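Local coordinates for protein alpha-1,2-mannosidase (Bacteroides thetaiotaomicron, PDB 2WW2) that hydrolyses alpha-mannosidic linkages with inversion of anomeric configuration, as a calcium-dependent member of glycoside hydrolase family 92, at residues A[29-34]-A[38-43]; A[521-526]-A[535-540]; A[580-585]-A[612-617]; A[338-343]-A[388-393]. All coordinates share one frame; numbering follows the deposited sequence.

Overall arrangement
Interaction 1 lies in the family 92 N-terminal domain, while interactions 2, 3 and 4 all fall in the catalytic domain. Interactions 2 and 3 touch: His521 CE1 packs 3.6 Å from Ala581 CB. Interactions 1 and 4, with centres about 25 Å apart, sit on opposite sides of the chain's centre, and their nearest atoms are about 10 Å apart. The nearest atoms of interactions 3 and 4 are also about 10 Å apart. Interaction 2 is the outlying one, its centre about 41 Å from that of interaction 1. A glycerol, probably from the crystallisation liquor, lies about 4 Å from the Tyr29 side chain; a sodium ion lies about 8 Å from that of His582.

Interaction 1: A[29-34]-A[38-43]; sequences YPAVAV and MNFWSP
Val32 and Trp41 trade two backbone hydrogen bonds, forming a single antiparallel, hydrogen-bonded bridge that adds the loop 29-34 to strand 40-44, which also pairs with strand 60-67 in the N-terminal beta domain. Val32 N reaches Trp41 O at 2.8 Å, nearly straight at 170°; Trp41 N returns to Val32 O at 3.0 Å, more bent. A water carries the pairing further, accepting from Val34 N and donating to Asn39 O.

The apolar contacts spread to both ends of the bridge. Ala33 CB presses obliquely on the Phe40 ring, 3.4 Å from CD1. At the other end, the prolines meet tip to tip, Pro30 CG to Pro43 CG at 3.6 Å.

The aromatic side chains of Tyr29 and Phe40 cross at about a right angle. Tyr29 OH lies at the Phe40 edge, in its plane, 3.7 Å from CD2, and is hydrogen-bonded to Gln69 O. With Ser42 chi1 at 176°, OG stands opposite its own backbone N and 3.4 Å from Tyr29 CB, yet its hydrogen bond goes to Pro43 O at 2.8 Å.

Two backbone bonds thus fix the register, while the buried apolar groups close round them and the nearby hydroxyls find partners outside the bridge.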
# COMPACT_ATOMS: atom_id res chain seq x y z
N TYR A 29 -16.96 -20.97 -15.32
CA TYR A 29 -17.31 -22.35 -15.73
C TYR A 29 -16.86 -22.73 -17.14
O TYR A 29 -16.89 -21.92 -18.05
CB TYR A 29 -18.81 -22.67 -15.51
CG TYR A 29 -19.82 -21.91 -16.37
CD1 TYR A 29 -20.20 -22.39 -17.62
CD2 TYR A 29 -20.40 -20.74 -15.90
CE1 TYR A 29 -21.18 -21.72 -18.39
CE2 TYR A 29 -21.37 -20.05 -16.66
CZ TYR A 29 -21.75 -20.56 -17.90
OH TYR A 29 -22.70 -19.90 -18.65
N PRO A 30 -16.47 -24.00 -17.31
CA PRO A 30 -15.93 -24.45 -18.60
C PRO A 30 -17.06 -24.76 -19.60
O PRO A 30 -17.41 -25.91 -19.80
CB PRO A 30 -15.14 -25.71 -18.25
CG PRO A 30 -15.89 -26.27 -17.02
CD PRO A 30 -16.40 -25.04 -16.26
N ALA A 31 -17.63 -23.73 -20.20
CA ALA A 31 -18.83 -23.87 -21.03
C ALA A 31 -18.62 -24.80 -22.24
O ALA A 31 -17.71 -24.60 -23.07
CB ALA A 31 -19.30 -22.51 -21.49
N VAL A 32 -19.48 -25.80 -22.34
CA VAL A 32 -19.57 -26.65 -23.52
C VAL A 32 -20.69 -26.08 -24.39
O VAL A 32 -21.85 -25.94 -23.95
CB VAL A 32 -19.90 -28.09 -23.12
CG1 VAL A 32 -20.06 -28.99 -24.38
CG2 VAL A 32 -18.79 -28.63 -22.21
N ALA A 33 -20.36 -25.70 -25.62
CA ALA A 33 -21.32 -24.94 -26.42
C ALA A 33 -20.91 -24.91 -27.88
O ALA A 33 -19.86 -25.43 -28.24
CB ALA A 33 -21.38 -23.47 -25.89
N VAL A 34 -21.74 -24.30 -28.71
CA VAL A 34 -21.27 -23.79 -30.00
C VAL A 34 -21.41 -22.27 -29.89
O VAL A 34 -22.09 -21.78 -29.00
CB VAL A 34 -22.06 -24.35 -31.22
CG1 VAL A 34 -21.80 -25.85 -31.39
CG2 VAL A 34 -23.58 -24.08 -31.09
N MET A 38 -27.91 -21.08 -27.83
CA MET A 38 -29.02 -20.78 -26.93
C MET A 38 -28.87 -21.48 -25.59
O MET A 38 -29.16 -20.90 -24.57
CB MET A 38 -30.36 -21.17 -27.56
CG MET A 38 -31.57 -20.77 -26.68
SD MET A 38 -33.14 -21.19 -27.49
CE MET A 38 -33.36 -22.86 -26.93
N ASN A 39 -28.39 -22.73 -25.59
CA ASN A 39 -28.19 -23.44 -24.33
C ASN A 39 -26.72 -23.80 -24.20
O ASN A 39 -26.12 -24.29 -25.17
CB ASN A 39 -29.04 -24.74 -24.28
CG ASN A 39 -30.54 -24.48 -24.42
OD1 ASN A 39 -31.26 -25.22 -25.14
ND2 ASN A 39 -31.03 -23.49 -23.71
N PHE A 40 -26.14 -23.55 -23.03
CA PHE A 40 -24.76 -24.01 -22.73
C PHE A 40 -24.85 -25.17 -21.77
O PHE A 40 -25.87 -25.35 -21.09
CB PHE A 40 -23.91 -22.95 -22.04
CG PHE A 40 -23.61 -21.72 -22.89
CD1 PHE A 40 -23.84 -21.71 -24.26
CD2 PHE A 40 -23.07 -20.57 -22.28
CE1 PHE A 40 -23.55 -20.58 -25.04
CE2 PHE A 40 -22.77 -19.42 -23.04
CZ PHE A 40 -23.01 -19.42 -24.41
N TRP A 41 -23.76 -25.94 -21.67
CA TRP A 41 -23.69 -27.06 -20.73
C TRP A 41 -22.42 -26.92 -19.89
O TRP A 41 -21.40 -26.42 -20.39
CB TRP A 41 -23.75 -28.42 -21.48
CG TRP A 41 -25.17 -28.68 -21.96
CD1 TRP A 41 -25.78 -28.15 -23.08
CD2 TRP A 41 -26.17 -29.43 -21.27
NE1 TRP A 41 -27.11 -28.57 -23.12
CE2 TRP A 41 -27.37 -29.34 -22.02
CE3 TRP A 41 -26.18 -30.18 -20.08
CZ2 TRP A 41 -28.54 -29.99 -21.64
CZ3 TRP A 41 -27.35 -30.82 -19.70
CH2 TRP A 41 -28.51 -30.72 -20.48
N SER A 42 -22.49 -27.32 -18.62
CA SER A 42 -21.30 -27.25 -17.75
C SER A 42 -21.39 -28.26 -16.61
O SER A 42 -22.46 -28.52 -16.09
CB SER A 42 -21.24 -25.84 -17.12
OG SER A 42 -20.17 -25.69 -16.18
N PRO A 43 -20.24 -28.77 -16.15
CA PRO A 43 -20.19 -29.44 -14.87
C PRO A 43 -20.60 -28.49 -13.74
O PRO A 43 -20.38 -27.25 -13.83
CB PRO A 43 -18.70 -29.81 -14.71
CG PRO A 43 -17.97 -28.79 -15.58
CD PRO A 43 -18.90 -28.61 -16.76
O HOH W 1 -24.52 -24.26 -27.44

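Interaction 2: A[521-526]-A[535-540]; sequences HWTWSV and ELMGGH
Met537 closes this contact with its terminal methyl, which lies over the indole of Trp524 and beside the methyl of Thr523. From CB the side chain sets off with CG beside the backbone N (chi1 -69°) and then runs fully extended, chi2 -177° and chi3 174°, so that CB and CG serve as the spacer carrying the sulfur and methyl from the end of helix 530-537 to the turn at 522-525. SD comes obliquely to the six-membered ring, 4.1 Å from Trp524 CH2, a Met-aromatic contact. One bond further, CE makes a CH-pi contact: it sits over the ring face, offset toward the rim, 3.6 Å from Trp524 CH2. The same CE lies 3.8 Å from Thr523 CG2. The hydroxyl of Thr523 is engaged instead with Ser519 O and Met492 N.

Around this spot Trp524 also packs on Leu533, Leu547 and Met550, while Met537 rests on Met543 and Arg546. Replacing Trp524 by an alanine is likely to leave the Met537 methyl without the flat surface it lies on and the methionine chain freer to turn. Just past Met537, Gly538 ends the helix in a Schellman motif, its positive phi turning the chain toward helix 540-551.

With no polar bond between the two segments, this joint between successive helices of the (alpha/alpha)6 catalytic domain probably rests on dispersion between a polarisable thioether, a methyl and an aromatic face.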
# COMPACT_ATOMS: atom_id res chain seq x y z
N HIS A 521 -9.57 6.25 -12.07
CA HIS A 521 -9.96 5.50 -13.27
C HIS A 521 -10.90 6.30 -14.16
O HIS A 521 -10.70 6.36 -15.36
CB HIS A 521 -10.65 4.17 -12.90
CG HIS A 521 -10.01 3.45 -11.76
ND1 HIS A 521 -8.84 2.74 -11.90
CD2 HIS A 521 -10.36 3.36 -10.46
CE1 HIS A 521 -8.50 2.23 -10.73
NE2 HIS A 521 -9.41 2.58 -9.84
N TRP A 522 -11.94 6.87 -13.56
CA TRP A 522 -13.05 7.49 -14.31
C TRP A 522 -12.66 8.77 -15.05
O TRP A 522 -13.32 9.18 -16.02
CB TRP A 522 -14.28 7.68 -13.40
CG TRP A 522 -15.03 6.39 -13.26
CD1 TRP A 522 -14.90 5.46 -12.26
CD2 TRP A 522 -15.97 5.85 -14.20
NE1 TRP A 522 -15.73 4.38 -12.51
CE2 TRP A 522 -16.39 4.60 -13.70
CE3 TRP A 522 -16.49 6.31 -15.42
CZ2 TRP A 522 -17.32 3.80 -14.38
CZ3 TRP A 522 -17.41 5.52 -16.09
CH2 TRP A 522 -17.82 4.28 -15.56
N THR A 523 -11.57 9.40 -14.61
CA THR A 523 -11.08 10.60 -15.29
C THR A 523 -10.71 10.32 -16.75
O THR A 523 -10.76 11.22 -17.59
CB THR A 523 -9.91 11.24 -14.50
OG1 THR A 523 -10.42 11.75 -13.27
CG2 THR A 523 -9.25 12.40 -15.30
N TRP A 524 -10.39 9.07 -17.07
CA TRP A 524 -10.02 8.70 -18.45
C TRP A 524 -11.19 8.36 -19.35
O TRP A 524 -11.02 8.08 -20.54
CB TRP A 524 -9.04 7.52 -18.42
CG TRP A 524 -7.81 7.89 -17.65
CD1 TRP A 524 -7.52 7.57 -16.35
CD2 TRP A 524 -6.73 8.71 -18.11
NE1 TRP A 524 -6.32 8.13 -15.99
CE2 TRP A 524 -5.81 8.83 -17.05
CE3 TRP A 524 -6.45 9.35 -19.32
CZ2 TRP A 524 -4.63 9.56 -17.16
CZ3 TRP A 524 -5.27 10.08 -19.43
CH2 TRP A 524 -4.37 10.17 -18.35
N SER A 525 -12.40 8.36 -18.79
CA SER A 525 -13.57 7.89 -19.53
C SER A 525 -14.10 8.96 -20.49
O SER A 525 -15.24 9.43 -20.37
CB SER A 525 -14.68 7.44 -18.56
OG SER A 525 -15.71 6.76 -19.25
N VAL A 526 -13.25 9.32 -21.46
CA VAL A 526 -13.63 10.30 -22.48
C VAL A 526 -13.08 9.80 -23.82
O VAL A 526 -12.22 10.43 -24.42
CB VAL A 526 -13.06 11.71 -22.15
CG1 VAL A 526 -13.69 12.79 -23.06
CG2 VAL A 526 -13.31 12.05 -20.68
N GLU A 535 -6.94 18.77 -23.16
CA GLU A 535 -7.13 20.20 -22.92
C GLU A 535 -7.44 20.47 -21.46
O GLU A 535 -6.91 21.40 -20.86
CB GLU A 535 -8.27 20.77 -23.77
CG GLU A 535 -7.94 20.93 -25.23
CD GLU A 535 -9.15 21.36 -26.05
OE1 GLU A 535 -8.99 21.53 -27.28
OE2 GLU A 535 -10.26 21.53 -25.48
N LEU A 536 -8.34 19.67 -20.89
CA LEU A 536 -8.64 19.79 -19.48
C LEU A 536 -7.36 19.61 -18.65
O LEU A 536 -7.14 20.33 -17.69
CB LEU A 536 -9.69 18.75 -19.05
CG LEU A 536 -11.10 18.95 -19.62
CD1 LEU A 536 -12.01 17.84 -19.15
CD2 LEU A 536 -11.66 20.31 -19.23
N MET A 537 -6.54 18.64 -19.03
CA MET A 537 -5.36 18.30 -18.25
C MET A 537 -4.20 19.29 -18.45
O MET A 537 -3.17 19.19 -17.77
CB MET A 537 -4.89 16.88 -18.60
CG MET A 537 -5.84 15.79 -18.13
SD MET A 537 -5.18 14.18 -18.51
CE MET A 537 -6.39 13.11 -17.72
N GLY A 538 -4.36 20.21 -19.38
CA GLY A 538 -3.35 21.22 -19.63
C GLY A 538 -2.48 20.95 -20.85
O GLY A 538 -1.53 21.68 -21.11
N GLY A 539 -2.79 19.90 -21.61
CA GLY A 539 -2.13 19.69 -22.91
C GLY A 539 -1.62 18.28 -23.08
O GLY A 539 -1.74 17.45 -22.17
N HIS A 540 -1.03 17.99 -24.24
CA HIS A 540 -0.50 16.65 -24.50
C HIS A 540 0.55 16.26 -23.46
O HIS A 540 0.58 15.13 -22.99
CB HIS A 540 0.09 16.54 -25.91
CG HIS A 540 -0.94 16.60 -26.99
ND1 HIS A 540 -0.60 16.60 -28.33
CD2 HIS A 540 -2.29 16.67 -26.94
CE1 HIS A 540 -1.71 16.65 -29.06
NE2 HIS A 540 -2.74 16.70 -28.24

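Interaction 3: A[580-585]-A[612-617]; sequences YAHGNQ and DKLYNS
His582 NE2 and Tyr615 OH share a hydrogen bond of 2.8 Å, nearly straight at 168°, and either could be the donor. The hydroxyl oxygen lies at the imidazole edge, in the ring plane, and the two rings meet rim to rim with their planes at 80°. Leu614 completes the first shell: it passes alongside the histidine in the opposite direction, CD1 3.5 Å from His582 CB, and leans obliquely against the ring.

What sets the imidazole comes next. His582 CG is anti to the backbone N (chi1 -176°), which sends the ring out from the 581-584 type II turn toward Tyr615. On its other nitrogen, ND1 bonds to Tyr580 OH at 2.8 Å, so the ring is held at both nitrogens between two tyrosine hydroxyls, which should hold its rotation. The Tyr580 ring in turn lies under the backbone N of His582. Tyr615 OH has a second partner in Thr631 OG1, and Trp634 meets the His582 ring edge-to-face. A phenylalanine in place of His582 would probably deprive both Tyr580 and Tyr615 of a hydrogen-bond partner.

A bound sodium ion lies about 8 Å from the His582 side chain, and Tyr615 also touches Asp627, a residue of a sodium site. The contact joins the loop after helix 565-577 to the chain leaving helix 600-613, whose Val610 backs both Tyr580 and His582; Tyr615 packs against Thr286 of helix 281-294, and Tyr557 of another copy in the crystal assembly touches Leu614.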
# COMPACT_ATOMS: atom_id res chain seq x y z
N TYR A 580 -2.01 0.73 -12.23
CA TYR A 580 -2.80 0.42 -13.43
C TYR A 580 -3.79 -0.70 -13.14
O TYR A 580 -3.39 -1.83 -12.86
CB TYR A 580 -1.91 0.05 -14.63
CG TYR A 580 -2.71 -0.39 -15.84
CD1 TYR A 580 -3.79 0.37 -16.30
CD2 TYR A 580 -2.39 -1.56 -16.53
CE1 TYR A 580 -4.54 -0.03 -17.42
CE2 TYR A 580 -3.13 -1.97 -17.63
CZ TYR A 580 -4.20 -1.20 -18.08
OH TYR A 580 -4.92 -1.62 -19.17
N ALA A 581 -5.08 -0.40 -13.19
CA ALA A 581 -6.07 -1.42 -12.87
C ALA A 581 -6.53 -2.10 -14.15
O ALA A 581 -7.63 -1.86 -14.64
CB ALA A 581 -7.26 -0.80 -12.13
N HIS A 582 -5.67 -2.93 -14.71
CA HIS A 582 -6.00 -3.58 -15.98
C HIS A 582 -7.33 -4.34 -15.85
O HIS A 582 -7.50 -5.17 -14.97
CB HIS A 582 -4.88 -4.52 -16.44
CG HIS A 582 -5.15 -5.13 -17.79
ND1 HIS A 582 -5.25 -4.36 -18.94
CD2 HIS A 582 -5.37 -6.41 -18.17
CE1 HIS A 582 -5.50 -5.15 -19.97
NE2 HIS A 582 -5.57 -6.40 -19.53
N GLY A 583 -8.26 -4.04 -16.73
CA GLY A 583 -9.58 -4.64 -16.67
C GLY A 583 -10.63 -3.65 -16.20
O GLY A 583 -11.81 -3.79 -16.52
N ASN A 584 -10.21 -2.65 -15.43
CA ASN A 584 -11.15 -1.66 -14.96
C ASN A 584 -11.71 -0.90 -16.17
O ASN A 584 -10.95 -0.34 -16.97
CB ASN A 584 -10.53 -0.74 -13.91
CG ASN A 584 -11.56 0.14 -13.20
OD1 ASN A 584 -11.83 -0.01 -12.00
ND2 ASN A 584 -12.12 1.08 -13.94
N GLN A 585 -13.02 -0.94 -16.32
CA GLN A 585 -13.67 -0.55 -17.57
C GLN A 585 -13.28 0.83 -18.12
O GLN A 585 -12.87 0.94 -19.28
CB GLN A 585 -15.20 -0.71 -17.45
CG GLN A 585 -15.70 -2.17 -17.54
CD GLN A 585 -15.48 -2.97 -16.24
OE1 GLN A 585 -15.02 -2.44 -15.23
NE2 GLN A 585 -15.81 -4.25 -16.28
N ASP A 612 2.24 -9.64 -22.13
CA ASP A 612 3.21 -10.62 -21.63
C ASP A 612 3.01 -10.89 -20.13
O ASP A 612 3.16 -12.02 -19.68
CB ASP A 612 4.64 -10.13 -21.84
CG ASP A 612 5.11 -10.24 -23.30
OD1 ASP A 612 4.44 -10.91 -24.14
OD2 ASP A 612 6.17 -9.65 -23.62
N LYS A 613 2.70 -9.85 -19.36
CA LYS A 613 2.76 -9.99 -17.90
C LYS A 613 1.44 -10.29 -17.18
O LYS A 613 1.46 -10.86 -16.09
CB LYS A 613 3.45 -8.77 -17.28
CG LYS A 613 4.95 -8.88 -17.48
CD LYS A 613 5.64 -7.56 -17.53
CE LYS A 613 7.17 -7.83 -17.55
NZ LYS A 613 7.92 -6.59 -17.59
N LEU A 614 0.32 -9.93 -17.79
CA LEU A 614 -0.97 -10.06 -17.13
C LEU A 614 -1.87 -11.17 -17.68
O LEU A 614 -3.06 -11.25 -17.33
CB LEU A 614 -1.72 -8.74 -17.20
CG LEU A 614 -1.04 -7.59 -16.46
CD1 LEU A 614 -1.98 -6.41 -16.44
CD2 LEU A 614 -0.65 -8.00 -15.02
N TYR A 615 -1.31 -12.03 -18.53
CA TYR A 615 -2.08 -13.11 -19.14
C TYR A 615 -1.31 -14.41 -19.19
O TYR A 615 -0.08 -14.44 -19.41
CB TYR A 615 -2.49 -12.76 -20.59
CG TYR A 615 -3.53 -11.69 -20.70
CD1 TYR A 615 -4.88 -12.02 -20.68
CD2 TYR A 615 -3.17 -10.35 -20.79
CE1 TYR A 615 -5.84 -11.03 -20.77
CE2 TYR A 615 -4.12 -9.37 -20.87
CZ TYR A 615 -5.45 -9.70 -20.86
OH TYR A 615 -6.40 -8.70 -20.95
N ASN A 616 -2.03 -15.50 -18.99
CA ASN A 616 -1.56 -16.81 -19.43
C ASN A 616 -2.77 -17.69 -19.72
O ASN A 616 -3.91 -17.28 -19.52
CB ASN A 616 -0.59 -17.44 -18.42
CG ASN A 616 -1.24 -17.74 -17.11
OD1 ASN A 616 -2.10 -18.62 -17.01
ND2 ASN A 616 -0.83 -17.02 -16.07
N SER A 617 -2.54 -18.90 -20.22
CA SER A 617 -3.64 -19.71 -20.67
C SER A 617 -4.15 -20.69 -19.61
O SER A 617 -5.05 -21.49 -19.90
CB SER A 617 -3.23 -20.50 -21.93
OG SER A 617 -2.32 -21.54 -21.56

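Interaction 4: A[338-343]-A[388-393]; sequences VHPLFT and LVDAWM
Asp390 extends its carboxylate to the neighbouring helix and lies at about a right angle to both Pro340 and Thr343. With CG anti to the backbone N (chi1 -175°), OD2 comes within 3.7 Å of Thr343 CG2 and 4.0 Å of Pro340 CG. These are van der Waals approaches; the charge itself is met by Lys394, which forms a salt bridge to OD2, while OD1 accepts from Gly648 N.

Thr343 is turned so that its methyl faces the other helix, lying 4.1 Å from Ala391 CA. Its OG1 bends back instead to Pro340 O, at 2.7 Å, with the hydroxyl tilted 21° from the carbonyl plane, and also receives Lys394 NZ. That one lysine therefore links the threonine hydroxyl and the aspartate, two buried polar groups that do not bond each other.

In the (alpha/alpha)6 catalytic domain, segments 338-343 and 388-393 run nearly parallel, crossing at -23° with axes 10.0 Å apart at their closest; the backbones come nearest at Thr343 and Ala391, CA to CA 6.1 Å. Helix 347-364 is a common neighbour, touching Thr343 through Ser350 and Leu388 through Thr354, while helix 632-640 packs on Leu341 and helix 444-465 on Val389 and Trp392.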
# COMPACT_ATOMS: atom_id res chain seq x y z
N VAL A 338 -16.11 -6.31 -27.34
CA VAL A 338 -16.76 -7.56 -27.77
C VAL A 338 -17.65 -7.32 -29.01
O VAL A 338 -17.50 -7.97 -30.05
CB VAL A 338 -17.60 -8.21 -26.61
CG1 VAL A 338 -18.51 -9.30 -27.15
CG2 VAL A 338 -16.66 -8.78 -25.51
N HIS A 339 -18.58 -6.38 -28.92
CA HIS A 339 -19.42 -6.12 -30.10
C HIS A 339 -18.64 -5.52 -31.26
O HIS A 339 -18.90 -5.87 -32.40
CB HIS A 339 -20.67 -5.32 -29.71
CG HIS A 339 -21.66 -6.17 -28.98
ND1 HIS A 339 -22.51 -7.03 -29.63
CD2 HIS A 339 -21.86 -6.37 -27.65
CE1 HIS A 339 -23.24 -7.69 -28.74
NE2 HIS A 339 -22.86 -7.30 -27.53
N PRO A 340 -17.68 -4.62 -30.98
CA PRO A 340 -16.84 -4.18 -32.10
C PRO A 340 -16.12 -5.34 -32.78
O PRO A 340 -15.98 -5.32 -34.01
CB PRO A 340 -15.85 -3.23 -31.44
CG PRO A 340 -16.71 -2.58 -30.31
CD PRO A 340 -17.54 -3.75 -29.79
N LEU A 341 -15.65 -6.33 -32.02
CA LEU A 341 -15.05 -7.49 -32.67
C LEU A 341 -16.08 -8.16 -33.60
O LEU A 341 -15.75 -8.56 -34.72
CB LEU A 341 -14.50 -8.50 -31.65
CG LEU A 341 -13.66 -9.64 -32.27
CD1 LEU A 341 -12.34 -9.11 -32.83
CD2 LEU A 341 -13.37 -10.82 -31.28
N PHE A 342 -17.33 -8.30 -33.13
CA PHE A 342 -18.36 -8.87 -34.00
C PHE A 342 -18.54 -8.03 -35.27
O PHE A 342 -18.62 -8.58 -36.37
CB PHE A 342 -19.74 -9.02 -33.28
CG PHE A 342 -19.71 -9.89 -32.04
CD1 PHE A 342 -18.76 -10.90 -31.88
CD2 PHE A 342 -20.64 -9.69 -31.02
CE1 PHE A 342 -18.74 -11.70 -30.72
CE2 PHE A 342 -20.62 -10.46 -29.86
CZ PHE A 342 -19.66 -11.47 -29.71
N THR A 343 -18.60 -6.71 -35.15
CA THR A 343 -18.85 -5.90 -36.35
C THR A 343 -17.77 -6.12 -37.39
O THR A 343 -18.02 -5.92 -38.57
CB THR A 343 -18.92 -4.36 -36.05
OG1 THR A 343 -17.65 -3.92 -35.56
CG2 THR A 343 -20.01 -4.04 -35.01
N LEU A 388 -25.72 -0.08 -31.55
CA LEU A 388 -26.44 0.30 -32.75
C LEU A 388 -25.60 1.23 -33.64
O LEU A 388 -25.52 1.06 -34.85
CB LEU A 388 -27.78 0.97 -32.40
CG LEU A 388 -28.85 0.12 -31.68
CD1 LEU A 388 -30.12 0.97 -31.40
CD2 LEU A 388 -29.22 -1.06 -32.55
N VAL A 389 -25.01 2.25 -33.03
CA VAL A 389 -24.32 3.28 -33.84
C VAL A 389 -22.97 2.78 -34.38
O VAL A 389 -22.60 3.04 -35.54
CB VAL A 389 -24.14 4.57 -33.04
CG1 VAL A 389 -23.28 5.57 -33.83
CG2 VAL A 389 -25.54 5.16 -32.70
N ASP A 390 -22.23 2.06 -33.54
CA ASP A 390 -20.96 1.51 -34.01
C ASP A 390 -21.21 0.64 -35.24
O ASP A 390 -20.48 0.74 -36.26
CB ASP A 390 -20.26 0.71 -32.90
CG ASP A 390 -18.88 0.23 -33.33
OD1 ASP A 390 -18.01 1.09 -33.64
OD2 ASP A 390 -18.66 -1.01 -33.37
N ALA A 391 -22.25 -0.20 -35.17
CA ALA A 391 -22.58 -1.08 -36.30
C ALA A 391 -22.99 -0.25 -37.51
O ALA A 391 -22.51 -0.48 -38.62
CB ALA A 391 -23.69 -2.05 -35.93
N TRP A 392 -23.84 0.73 -37.28
CA TRP A 392 -24.36 1.55 -38.37
C TRP A 392 -23.22 2.23 -39.14
O TRP A 392 -23.24 2.30 -40.37
CB TRP A 392 -25.32 2.60 -37.82
CG TRP A 392 -26.12 3.31 -38.88
CD1 TRP A 392 -25.78 4.45 -39.54
CD2 TRP A 392 -27.40 2.92 -39.39
NE1 TRP A 392 -26.77 4.80 -40.43
CE2 TRP A 392 -27.78 3.87 -40.35
CE3 TRP A 392 -28.27 1.86 -39.12
CZ2 TRP A 392 -28.99 3.79 -41.07
CZ3 TRP A 392 -29.47 1.77 -39.82
CH2 TRP A 392 -29.82 2.74 -40.78
N MET A 393 -22.23 2.73 -38.40
CA MET A 393 -21.16 3.50 -39.03
C MET A 393 -20.19 2.59 -39.77
O MET A 393 -19.32 3.07 -40.50
CB MET A 393 -20.42 4.34 -38.01
CG MET A 393 -21.31 5.37 -37.34
SD MET A 393 -22.20 6.39 -38.52
CE MET A 393 -23.32 7.23 -37.43